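Local coordinates for Serine/threonine-protein kinase PknI (Mycobacterium tuberculosis, PDB 5XLM) that phosphorylates proteins on serine and threonine, slows growth of the mycobacterium inside the infected host and activates a partner peroxidase under oxidative stress, at residues Ser47-Asp52 with Ile166-Val171; Thr82-Asn87 with Pro180-Pro185; Glu106-Ser111 with Ala137-Pro142; Pro35-Tyr40 with Phe68-Thr73. One frame throughout, in Å; residues are numbered along the deposited sequence.

Interaction 1: Ser47-Asp52 with Ile166-Val171; sequences SKQTYD and IRIPAV
T50 and R167 face each other as an antiparallel hydrogen-bonded pair: T50 N donates to R167 O (2.9 Å, N-H...O 157°), and R167 N returns a bond to T50 O (3.2 Å). Y51 and I166 form the next, non-hydrogen-bonded pair. This ladder joins strand 38-51 to strand 165-174, the first and last long strands of the extracellular sensor domain, and so closes the curled antiparallel sheet into a barrel-like ring. R167 O is gripped more than once, since Q49 CA sends it a C-H...O contact and T50 OG1 adds a weak bond at 3.4 Å. On the buried side, Q49 has CG anti to its backbone N (chi1 174°), and its extended chain lies alongside I168, with Q49 CG 3.6 Å from I166 CG2 and 3.9 Å from I168 CG1. Y51, on the same face as I166, makes a looser approach, its CD1 lying obliquely off I166 CG1. Farther along, the CB of K48 rests on the pyrrolidine ring of P169 (CB to CG 3.7 Å), while the amine of K48 turns back to Q45 of its own strand. The opposite face carries T50 and R167. The arginine chain runs extended from CG to NE and brings its guanidinium to Y53, with which it makes a cation-pi contact. D52 OD1, already an acceptor for V165 N, reaches the guanidinium only through water: one molecule donates to D52 OD1 (3.2 Å) and accepts from R167 NH1 (2.7 Å), lying in the guanidinium plane.

Interaction 2: Thr82-Asn87 with Pro180-Pro185; sequences TMLDDN and PAVTVP
T82 and V184 meet in a purely apolar contact between segment 82-87 and the irregular tail that follows strand 165-174, with no hydrogen bond from one segment to the other. The methyl of T82 does most of the work. OG1 stands anti to the backbone N (chi1 178°), which places CG2 between the backbone N and the carbonyl carbon and turns it to the tail. T82 CG2 lies 3.8 Å from V184 CG2 and 3.9 Å from V184 CG1, so both branches of the valine meet the one methyl, the two side chains crossing at a slant. V182 adds a second apolar point: its CG2 lies 4.2 Å from T82 CG2 and 4.3 Å from L84 CD2, touching two residues that are two positions apart in the chain. P185 touches more lightly, its ring atom CD 4.3 Å from T82 CB. The backbones diverge along the way, from 6.0 Å between the CA atoms of T82 and V184 to 8.5 Å between those of L84 and V182, and the longer leucine chain spans the wider gap. This is plain van der Waals packing of a coil against a sheet, part buried and part open to solvent. Around it, T82 and L84 keep backbone hydrogen bonds to A67 and W65 of strand 62-72; V184 also packs on A67 and R69 of that strand, V182 on A92, and P185 on P99 just before strand 100-105.

Interaction 3: Glu106-Ser111 with Ala137-Pro142; sequences EGQWKS and ALRPQP
A137 lies opposite K110 as a non-hydrogen-bonded pair of an antiparallel ladder, their CA atoms 4.4 Å apart, where strand 131-140 runs beside strand 108-117 in the curled sheet of the sensor domain. The CA of A137 gives a C-H...O contact to W109 O, at 3.3 Å. L138 follows as the hydrogen-bonded partner of W109: L138 N donates to W109 O (2.8 Å) and W109 N to L138 O (2.8 Å). The same L138 O lies in the plane of the indole, at its edge. On this face L138 and W109 meet CB to CB, and both pack on L146 of strand 146-154. The R139 chain bends at its second torsion (chi2 108°), which sets CD, and runs alongside Q108. The two flat ends are nearly coplanar, 13° apart, and R139 NE donates to Q108 OE1 at 2.8 Å, almost straight down the line of the amide carbonyl. R139 NH2 adds a weak bond to Q108 OE1 at 3.3 Å, and also forms a salt bridge with E149. The guanidinium thus links three strands, its carboxylate and amide partners probably both stabilising its positive charge. P140 ends the strand; without an N-H it cannot donate to the ladder, and its ring lies against the turn, CD 3.7 Å from G107 O. That ring also meets W109, which makes an edge-to-face contact with F104. The proline and indole side chains cross at about a right angle, with P140 CG 4.0 Å from W109 CD1 and slightly farther from NE1.

Interaction 4: Pro35-Tyr40 with Phe68-Thr73; sequences PLDGTY and FRTSCT
F68 is wedged between L36 and Y40, and this is the tight, buried half of the contact. Its ring runs alongside L36, with CD1 3.7 Å from L36 CD1, while on the Y40 side F68 CD2 lies 3.7 Å from Y40 CB. The two aromatic rings meet obliquely, centroids 5.2 Å apart and planes at 65°. L146 of strand 146-154 packs on L36 and Y40, and A79 and A81 of strand 77-83 on F68, so the wedge lies inside the curled sheet. Its backbone is an antiparallel hydrogen-bonded pair of strands 38-51 and 62-72: F68 N donates to G38 O (2.9 Å) and G38 N to F68 O (3.1 Å). At the backbone angles of G38 a CB would jam against the carbonyl oxygen of D37. Beyond this one pair, toward P35, side-chain bonds take over. T70 OG1, anti to its own carbonyl carbon (chi1 -63°), donates to L36 O at 2.8 Å from above the carbonyl plane. T70 N reaches D37 OD1 at 3.3 Å, meeting it 44° above the carboxylate plane. The outer side is looser: P35 touches T70 CB and CG2, D37 OD2 stays 5.9 Å from R69 NE, too far for an ion pair, and beyond T70 strand 62-72 runs on to C72, disulfide-bonded to C77. Apolar packing thus carries the interior side, whereas toward partly exposed D37 and T70 each bond joins a side-chain group to a backbone group; the nearby arginine charge may add a mild long-range attraction.

How the interactions relate
Interactions 1, 3 and 4 are ladder pairings within one curled antiparallel sheet, whereas interaction 2 lays an irregular, largely exposed tail on it without a hydrogen bond. Interactions 1 and 4 share strand 38-51 but lie about 25 Å apart between centres, on opposite sides of the chain's centre. Interactions 3 and 4 meet in the interior, where W109 touches L36 and T70 and, with F68 and Y40, makes up the buried side of both. Interactions 2 and 4 also touch, R69 of strand 62-72 packing on V184 and P185. Polar chemistry differs: water between opposite charges on the partly exposed face of interaction 1, a coplanar amide-guanidinium pair in 3, hydroxyl and carboxylate bonds to the backbone in 4.

Interaction 1: Ser47-Asp52 with Ile166-Val171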
# COMPACT_ATOMS: atom_id res chain seq x y z
N SER A 47 -14.98 2.57 4.47
CA SER A 47 -16.27 2.30 5.10
C SER A 47 -16.14 1.46 6.36
O SER A 47 -17.13 1.27 7.07
CB SER A 47 -17.20 1.58 4.12
OG SER A 47 -16.66 0.33 3.71
N LYS A 48 -14.94 0.96 6.66
CA LYS A 48 -14.68 0.16 7.85
C LYS A 48 -13.64 0.81 8.75
O LYS A 48 -13.00 0.13 9.56
CB LYS A 48 -14.22 -1.25 7.45
CG LYS A 48 -15.20 -2.00 6.56
CD LYS A 48 -14.46 -3.05 5.75
CE LYS A 48 -15.41 -4.12 5.22
NZ LYS A 48 -14.66 -5.15 4.45
N GLN A 49 -13.46 2.13 8.63
CA GLN A 49 -12.46 2.84 9.41
C GLN A 49 -12.82 2.82 10.89
O GLN A 49 -13.98 2.98 11.28
CB GLN A 49 -12.36 4.28 8.91
CG GLN A 49 -11.45 5.16 9.73
CD GLN A 49 -11.21 6.50 9.07
OE1 GLN A 49 -11.23 6.61 7.85
NE2 GLN A 49 -10.98 7.52 9.88
N THR A 50 -11.80 2.62 11.73
CA THR A 50 -11.96 2.56 13.18
C THR A 50 -11.09 3.61 13.85
O THR A 50 -10.04 4.00 13.34
CB THR A 50 -11.61 1.17 13.73
OG1 THR A 50 -10.22 0.90 13.50
CG2 THR A 50 -12.45 0.10 13.06
N TYR A 51 -11.54 4.06 15.03
CA TYR A 51 -10.82 5.02 15.87
C TYR A 51 -10.60 4.35 17.22
O TYR A 51 -11.50 4.31 18.05
CB TYR A 51 -11.61 6.32 16.00
CG TYR A 51 -10.89 7.44 16.72
CD1 TYR A 51 -10.11 8.35 16.01
CD2 TYR A 51 -10.99 7.60 18.09
CE1 TYR A 51 -9.45 9.38 16.66
CE2 TYR A 51 -10.33 8.63 18.75
CZ TYR A 51 -9.57 9.52 18.02
OH TYR A 51 -8.91 10.54 18.67
N ASP A 52 -9.39 3.82 17.42
CA ASP A 52 -9.07 2.98 18.59
C ASP A 52 -10.03 1.79 18.67
O ASP A 52 -10.70 1.57 19.69
CB ASP A 52 -9.09 3.80 19.88
CG ASP A 52 -7.82 4.61 20.07
OD1 ASP A 52 -6.74 4.16 19.62
OD2 ASP A 52 -7.90 5.70 20.68
N ILE A 166 -5.88 5.16 13.96
CA ILE A 166 -6.92 4.96 12.96
C ILE A 166 -6.53 3.78 12.08
O ILE A 166 -5.43 3.75 11.52
CB ILE A 166 -7.13 6.22 12.12
CG1 ILE A 166 -7.40 7.43 13.03
CG2 ILE A 166 -8.28 6.02 11.15
CD1 ILE A 166 -7.62 8.72 12.27
N ARG A 167 -7.43 2.81 11.96
CA ARG A 167 -7.19 1.61 11.17
C ARG A 167 -8.23 1.51 10.07
O ARG A 167 -9.43 1.65 10.32
CB ARG A 167 -7.24 0.35 12.05
CG ARG A 167 -6.12 0.29 13.08
CD ARG A 167 -6.21 -0.97 13.92
NE ARG A 167 -5.18 -1.00 14.96
CZ ARG A 167 -5.30 -0.44 16.15
NH1 ARG A 167 -6.42 0.20 16.47
NH2 ARG A 167 -4.32 -0.52 17.04
N ILE A 168 -7.77 1.29 8.84
CA ILE A 168 -8.63 1.18 7.67
C ILE A 168 -8.27 -0.11 6.95
O ILE A 168 -7.14 -0.26 6.48
CB ILE A 168 -8.49 2.38 6.72
CG1 ILE A 168 -8.60 3.69 7.50
CG2 ILE A 168 -9.54 2.32 5.63
CD1 ILE A 168 -7.81 4.84 6.88
N PRO A 169 -9.18 -1.08 6.86
CA PRO A 169 -8.85 -2.33 6.15
C PRO A 169 -8.48 -2.06 4.70
O PRO A 169 -8.93 -1.10 4.08
CB PRO A 169 -10.14 -3.15 6.25
CG PRO A 169 -10.81 -2.62 7.49
CD PRO A 169 -10.50 -1.15 7.51
N ALA A 170 -7.62 -2.93 4.16
CA ALA A 170 -7.11 -2.77 2.80
C ALA A 170 -6.99 -4.13 2.13
O ALA A 170 -6.67 -5.13 2.78
CB ALA A 170 -5.74 -2.08 2.80
N VAL A 171 -7.26 -4.16 0.83
CA VAL A 171 -7.14 -5.35 0.01
C VAL A 171 -6.33 -5.00 -1.24
O VAL A 171 -6.53 -3.94 -1.83
CB VAL A 171 -8.52 -5.93 -0.38
CG1 VAL A 171 -8.36 -7.14 -1.30
CG2 VAL A 171 -9.31 -6.30 0.85
O HOH W 1 -5.83 1.14 18.92

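Interaction 2: Thr82-Asn87 with Pro180-Pro185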
# COMPACT_ATOMS: atom_id res chain seq x y z
N THR A 82 4.65 2.34 -8.13
CA THR A 82 4.35 3.63 -8.74
C THR A 82 2.88 3.66 -9.12
O THR A 82 2.34 2.67 -9.61
CB THR A 82 5.25 3.90 -9.95
OG1 THR A 82 4.87 5.16 -10.54
CG2 THR A 82 5.13 2.79 -10.99
N MET A 83 2.24 4.80 -8.87
CA MET A 83 0.80 4.90 -9.05
C MET A 83 0.43 5.01 -10.52
O MET A 83 1.07 5.74 -11.29
CB MET A 83 0.25 6.10 -8.28
CG MET A 83 -1.26 6.09 -8.10
SD MET A 83 -1.82 7.45 -7.06
CE MET A 83 -3.56 7.08 -6.90
N LEU A 84 -0.60 4.27 -10.92
CA LEU A 84 -1.13 4.32 -12.27
C LEU A 84 -2.36 5.23 -12.30
O LEU A 84 -2.92 5.61 -11.27
CB LEU A 84 -1.48 2.91 -12.75
CG LEU A 84 -0.35 1.88 -12.69
CD1 LEU A 84 -0.88 0.50 -13.06
CD2 LEU A 84 0.81 2.28 -13.59
N ASP A 85 -2.76 5.60 -13.52
CA ASP A 85 -3.92 6.47 -13.67
C ASP A 85 -5.20 5.70 -13.35
O ASP A 85 -5.27 4.48 -13.49
CB ASP A 85 -3.97 7.05 -15.08
CG ASP A 85 -4.83 8.29 -15.17
OD1 ASP A 85 -6.07 8.17 -14.99
OD2 ASP A 85 -4.28 9.39 -15.39
N ASP A 86 -6.22 6.44 -12.91
CA ASP A 86 -7.43 5.80 -12.40
C ASP A 86 -8.17 5.03 -13.48
O ASP A 86 -8.62 3.91 -13.26
CB ASP A 86 -8.35 6.85 -11.76
CG ASP A 86 -7.82 7.35 -10.43
OD1 ASP A 86 -7.05 6.62 -9.78
OD2 ASP A 86 -8.20 8.47 -10.04
N ASN A 87 -8.31 5.62 -14.67
CA ASN A 87 -9.05 4.97 -15.74
C ASN A 87 -8.14 4.13 -16.63
O ASN A 87 -8.46 2.97 -16.94
CB ASN A 87 -9.80 6.01 -16.57
CG ASN A 87 -10.69 6.90 -15.73
OD1 ASN A 87 -11.83 6.54 -15.43
ND2 ASN A 87 -10.18 8.06 -15.35
N PRO A 180 3.66 -2.38 -19.83
CA PRO A 180 4.96 -2.27 -20.51
C PRO A 180 5.37 -0.85 -20.84
O PRO A 180 6.52 -0.62 -21.23
CB PRO A 180 4.76 -3.11 -21.78
CG PRO A 180 3.62 -4.02 -21.47
CD PRO A 180 2.72 -3.24 -20.57
N ALA A 181 4.46 0.13 -20.70
CA ALA A 181 4.82 1.52 -20.95
C ALA A 181 5.44 2.18 -19.73
O ALA A 181 6.31 3.05 -19.89
CB ALA A 181 3.58 2.30 -21.40
N VAL A 182 5.04 1.79 -18.53
CA VAL A 182 5.48 2.47 -17.32
C VAL A 182 6.83 1.92 -16.88
O VAL A 182 7.17 0.76 -17.13
CB VAL A 182 4.43 2.35 -16.20
CG1 VAL A 182 4.45 0.96 -15.57
CG2 VAL A 182 4.64 3.43 -15.14
N THR A 183 7.62 2.78 -16.24
CA THR A 183 8.91 2.40 -15.65
C THR A 183 8.77 2.46 -14.14
O THR A 183 8.62 3.55 -13.57
CB THR A 183 10.04 3.30 -16.14
OG1 THR A 183 9.92 4.59 -15.53
CG2 THR A 183 10.00 3.46 -17.65
N VAL A 184 8.80 1.30 -13.49
CA VAL A 184 8.75 1.25 -12.03
C VAL A 184 10.18 1.37 -11.52
O VAL A 184 11.07 0.64 -11.99
CB VAL A 184 8.09 -0.04 -11.53
CG1 VAL A 184 7.75 0.08 -10.04
CG2 VAL A 184 6.84 -0.35 -12.34
N PRO A 185 10.47 2.28 -10.59
CA PRO A 185 11.84 2.42 -10.07
C PRO A 185 12.24 1.18 -9.29
O PRO A 185 11.58 0.80 -8.32
CB PRO A 185 11.77 3.66 -9.18
CG PRO A 185 10.33 3.76 -8.79
CD PRO A 185 9.55 3.26 -9.97

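Interaction 3: Glu106-Ser111 with Ala137-Pro142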
# COMPACT_ATOMS: atom_id res chain seq x y z
N GLU A 106 8.42 -10.21 9.17
CA GLU A 106 7.45 -10.75 10.13
C GLU A 106 6.19 -11.22 9.41
O GLU A 106 5.07 -11.10 9.92
CB GLU A 106 7.11 -9.72 11.21
CG GLU A 106 8.26 -9.42 12.18
CD GLU A 106 9.36 -8.60 11.54
OE1 GLU A 106 10.48 -9.14 11.35
OE2 GLU A 106 9.11 -7.42 11.21
N GLY A 107 6.37 -11.77 8.21
CA GLY A 107 5.27 -12.34 7.46
C GLY A 107 4.32 -11.35 6.82
O GLY A 107 3.18 -11.72 6.52
N GLN A 108 4.75 -10.12 6.58
CA GLN A 108 3.89 -9.12 5.96
C GLN A 108 4.73 -8.10 5.22
O GLN A 108 5.90 -7.89 5.54
CB GLN A 108 3.01 -8.41 7.00
CG GLN A 108 3.79 -7.45 7.90
CD GLN A 108 2.88 -6.67 8.84
OE1 GLN A 108 1.67 -6.86 8.85
NE2 GLN A 108 3.48 -5.78 9.63
N TRP A 109 4.12 -7.47 4.22
CA TRP A 109 4.69 -6.30 3.56
C TRP A 109 4.25 -5.06 4.33
O TRP A 109 3.08 -4.91 4.67
CB TRP A 109 4.22 -6.20 2.11
CG TRP A 109 4.66 -7.32 1.24
CD1 TRP A 109 3.96 -8.46 0.96
CD2 TRP A 109 5.89 -7.42 0.52
NE1 TRP A 109 4.69 -9.26 0.11
CE2 TRP A 109 5.88 -8.65 -0.18
CE3 TRP A 109 7.01 -6.59 0.39
CZ2 TRP A 109 6.93 -9.06 -0.99
CZ3 TRP A 109 8.06 -7.00 -0.41
CH2 TRP A 109 8.01 -8.23 -1.09
N LYS A 110 5.20 -4.17 4.60
CA LYS A 110 4.88 -2.95 5.33
C LYS A 110 5.67 -1.79 4.74
O LYS A 110 6.89 -1.88 4.58
CB LYS A 110 5.18 -3.09 6.83
CG LYS A 110 4.83 -1.83 7.62
CD LYS A 110 4.53 -2.14 9.08
CE LYS A 110 5.79 -2.51 9.85
NZ LYS A 110 5.54 -2.59 11.32
N SER A 111 4.97 -0.71 4.42
CA SER A 111 5.63 0.50 3.96
C SER A 111 6.26 1.23 5.14
O SER A 111 5.85 1.06 6.29
CB SER A 111 4.64 1.41 3.23
OG SER A 111 3.64 1.89 4.11
N ALA A 137 0.09 -1.95 5.62
CA ALA A 137 0.51 -3.32 5.88
C ALA A 137 -0.32 -4.24 5.00
O ALA A 137 -1.55 -4.11 4.96
CB ALA A 137 0.35 -3.70 7.35
N LEU A 138 0.34 -5.15 4.29
CA LEU A 138 -0.33 -6.10 3.41
C LEU A 138 0.19 -7.50 3.71
O LEU A 138 1.39 -7.76 3.58
CB LEU A 138 -0.09 -5.75 1.94
CG LEU A 138 -0.76 -4.46 1.44
CD1 LEU A 138 -0.41 -4.23 -0.02
CD2 LEU A 138 -2.26 -4.53 1.64
N ARG A 139 -0.72 -8.38 4.11
CA ARG A 139 -0.35 -9.74 4.46
C ARG A 139 -0.71 -10.68 3.32
O ARG A 139 -1.87 -10.71 2.90
CB ARG A 139 -1.04 -10.18 5.75
CG ARG A 139 -0.58 -9.41 6.97
CD ARG A 139 -1.62 -8.43 7.47
NE ARG A 139 -1.07 -7.52 8.48
CZ ARG A 139 -1.80 -6.68 9.21
NH1 ARG A 139 -3.11 -6.63 9.05
NH2 ARG A 139 -1.21 -5.89 10.10
N PRO A 140 0.24 -11.45 2.80
CA PRO A 140 -0.08 -12.36 1.68
C PRO A 140 -1.03 -13.45 2.13
O PRO A 140 -0.78 -14.14 3.12
CB PRO A 140 1.29 -12.93 1.28
CG PRO A 140 2.30 -12.02 1.92
CD PRO A 140 1.66 -11.51 3.17
N GLN A 141 -2.11 -13.61 1.39
CA GLN A 141 -3.08 -14.65 1.63
C GLN A 141 -2.58 -15.90 0.91
O GLN A 141 -1.76 -15.80 -0.01
CB GLN A 141 -4.47 -14.24 1.18
CG GLN A 141 -5.03 -13.09 1.99
CD GLN A 141 -4.76 -13.24 3.47
OE1 GLN A 141 -5.08 -14.26 4.08
NE2 GLN A 141 -4.16 -12.22 4.07
N PRO A 142 -3.08 -17.07 1.28
CA PRO A 142 -2.63 -18.31 0.64
C PRO A 142 -2.92 -18.29 -0.86
O PRO A 142 -2.14 -18.80 -1.66
CB PRO A 142 -3.47 -19.38 1.33
CG PRO A 142 -3.71 -18.82 2.69
CD PRO A 142 -3.82 -17.33 2.53

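Interaction 4: Pro35-Tyr40 with Phe68-Thr73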
# COMPACT_ATOMS: atom_id res chain seq x y z
N PRO A 35 7.02 -12.62 -4.64
CA PRO A 35 7.34 -11.24 -5.02
C PRO A 35 6.11 -10.52 -5.55
O PRO A 35 5.20 -11.12 -6.12
CB PRO A 35 8.41 -11.40 -6.10
CG PRO A 35 8.21 -12.79 -6.63
CD PRO A 35 7.75 -13.61 -5.46
N LEU A 36 6.10 -9.20 -5.33
CA LEU A 36 5.03 -8.34 -5.84
C LEU A 36 5.50 -7.76 -7.17
O LEU A 36 6.26 -6.78 -7.20
CB LEU A 36 4.70 -7.24 -4.83
CG LEU A 36 4.17 -7.69 -3.47
CD1 LEU A 36 3.87 -6.49 -2.58
CD2 LEU A 36 2.94 -8.57 -3.63
N ASP A 37 5.07 -8.37 -8.27
CA ASP A 37 5.41 -7.90 -9.61
C ASP A 37 4.17 -7.96 -10.48
O ASP A 37 3.54 -9.01 -10.60
CB ASP A 37 6.54 -8.74 -10.22
CG ASP A 37 7.92 -8.21 -9.88
OD1 ASP A 37 8.54 -8.72 -8.92
OD2 ASP A 37 8.37 -7.26 -10.56
N GLY A 38 3.83 -6.83 -11.09
CA GLY A 38 2.69 -6.70 -11.96
C GLY A 38 1.82 -5.54 -11.56
O GLY A 38 2.17 -4.74 -10.67
N THR A 39 0.67 -5.42 -12.21
CA THR A 39 -0.29 -4.39 -11.88
C THR A 39 -1.15 -4.84 -10.71
O THR A 39 -1.73 -5.94 -10.74
CB THR A 39 -1.17 -4.06 -13.08
OG1 THR A 39 -0.36 -3.59 -14.16
CG2 THR A 39 -2.19 -2.98 -12.72
N TYR A 40 -1.23 -4.01 -9.67
CA TYR A 40 -1.99 -4.33 -8.47
C TYR A 40 -3.03 -3.26 -8.21
O TYR A 40 -2.78 -2.06 -8.38
CB TYR A 40 -1.06 -4.46 -7.25
CG TYR A 40 -0.36 -5.79 -7.17
CD1 TYR A 40 0.76 -6.07 -7.94
CD2 TYR A 40 -0.81 -6.78 -6.30
CE1 TYR A 40 1.40 -7.28 -7.86
CE2 TYR A 40 -0.17 -8.01 -6.22
CZ TYR A 40 0.93 -8.25 -7.00
OH TYR A 40 1.57 -9.47 -6.92
N PHE A 68 3.78 -2.72 -9.32
CA PHE A 68 4.71 -3.22 -8.31
C PHE A 68 5.89 -3.93 -8.97
O PHE A 68 5.72 -4.65 -9.96
CB PHE A 68 4.01 -4.19 -7.36
CG PHE A 68 3.38 -3.54 -6.16
CD1 PHE A 68 4.01 -3.58 -4.93
CD2 PHE A 68 2.16 -2.89 -6.26
CE1 PHE A 68 3.44 -2.98 -3.82
CE2 PHE A 68 1.58 -2.30 -5.16
CZ PHE A 68 2.22 -2.34 -3.93
N ARG A 69 7.08 -3.73 -8.41
CA ARG A 69 8.25 -4.53 -8.75
C ARG A 69 9.00 -4.84 -7.47
O ARG A 69 9.05 -4.01 -6.55
CB ARG A 69 9.15 -3.80 -9.77
CG ARG A 69 10.18 -2.89 -9.16
CD ARG A 69 10.78 -1.92 -10.17
NE ARG A 69 11.78 -2.53 -11.05
CZ ARG A 69 11.75 -2.48 -12.37
NH1 ARG A 69 10.76 -1.84 -12.99
NH2 ARG A 69 12.70 -3.06 -13.08
N THR A 70 9.58 -6.03 -7.40
CA THR A 70 10.22 -6.52 -6.19
C THR A 70 11.64 -6.97 -6.49
O THR A 70 11.89 -7.60 -7.53
CB THR A 70 9.42 -7.68 -5.57
OG1 THR A 70 8.12 -7.22 -5.17
CG2 THR A 70 10.13 -8.25 -4.35
N SER A 71 12.56 -6.63 -5.60
CA SER A 71 13.94 -7.09 -5.67
C SER A 71 14.37 -7.57 -4.30
O SER A 71 14.18 -6.87 -3.30
CB SER A 71 14.88 -5.99 -6.18
OG SER A 71 14.94 -4.91 -5.26
N CYS A 72 14.94 -8.77 -4.24
CA CYS A 72 15.32 -9.41 -2.98
C CYS A 72 16.83 -9.60 -2.92
O CYS A 72 17.45 -10.03 -3.90
CB CYS A 72 14.63 -10.77 -2.81
SG CYS A 72 12.82 -10.75 -2.73
N THR A 73 17.41 -9.27 -1.77
CA THR A 73 18.77 -9.65 -1.45
C THR A 73 18.69 -10.97 -0.69
O THR A 73 17.58 -11.45 -0.44
CB THR A 73 19.45 -8.56 -0.62
OG1 THR A 73 18.91 -8.57 0.71
CG2 THR A 73 19.22 -7.19 -1.25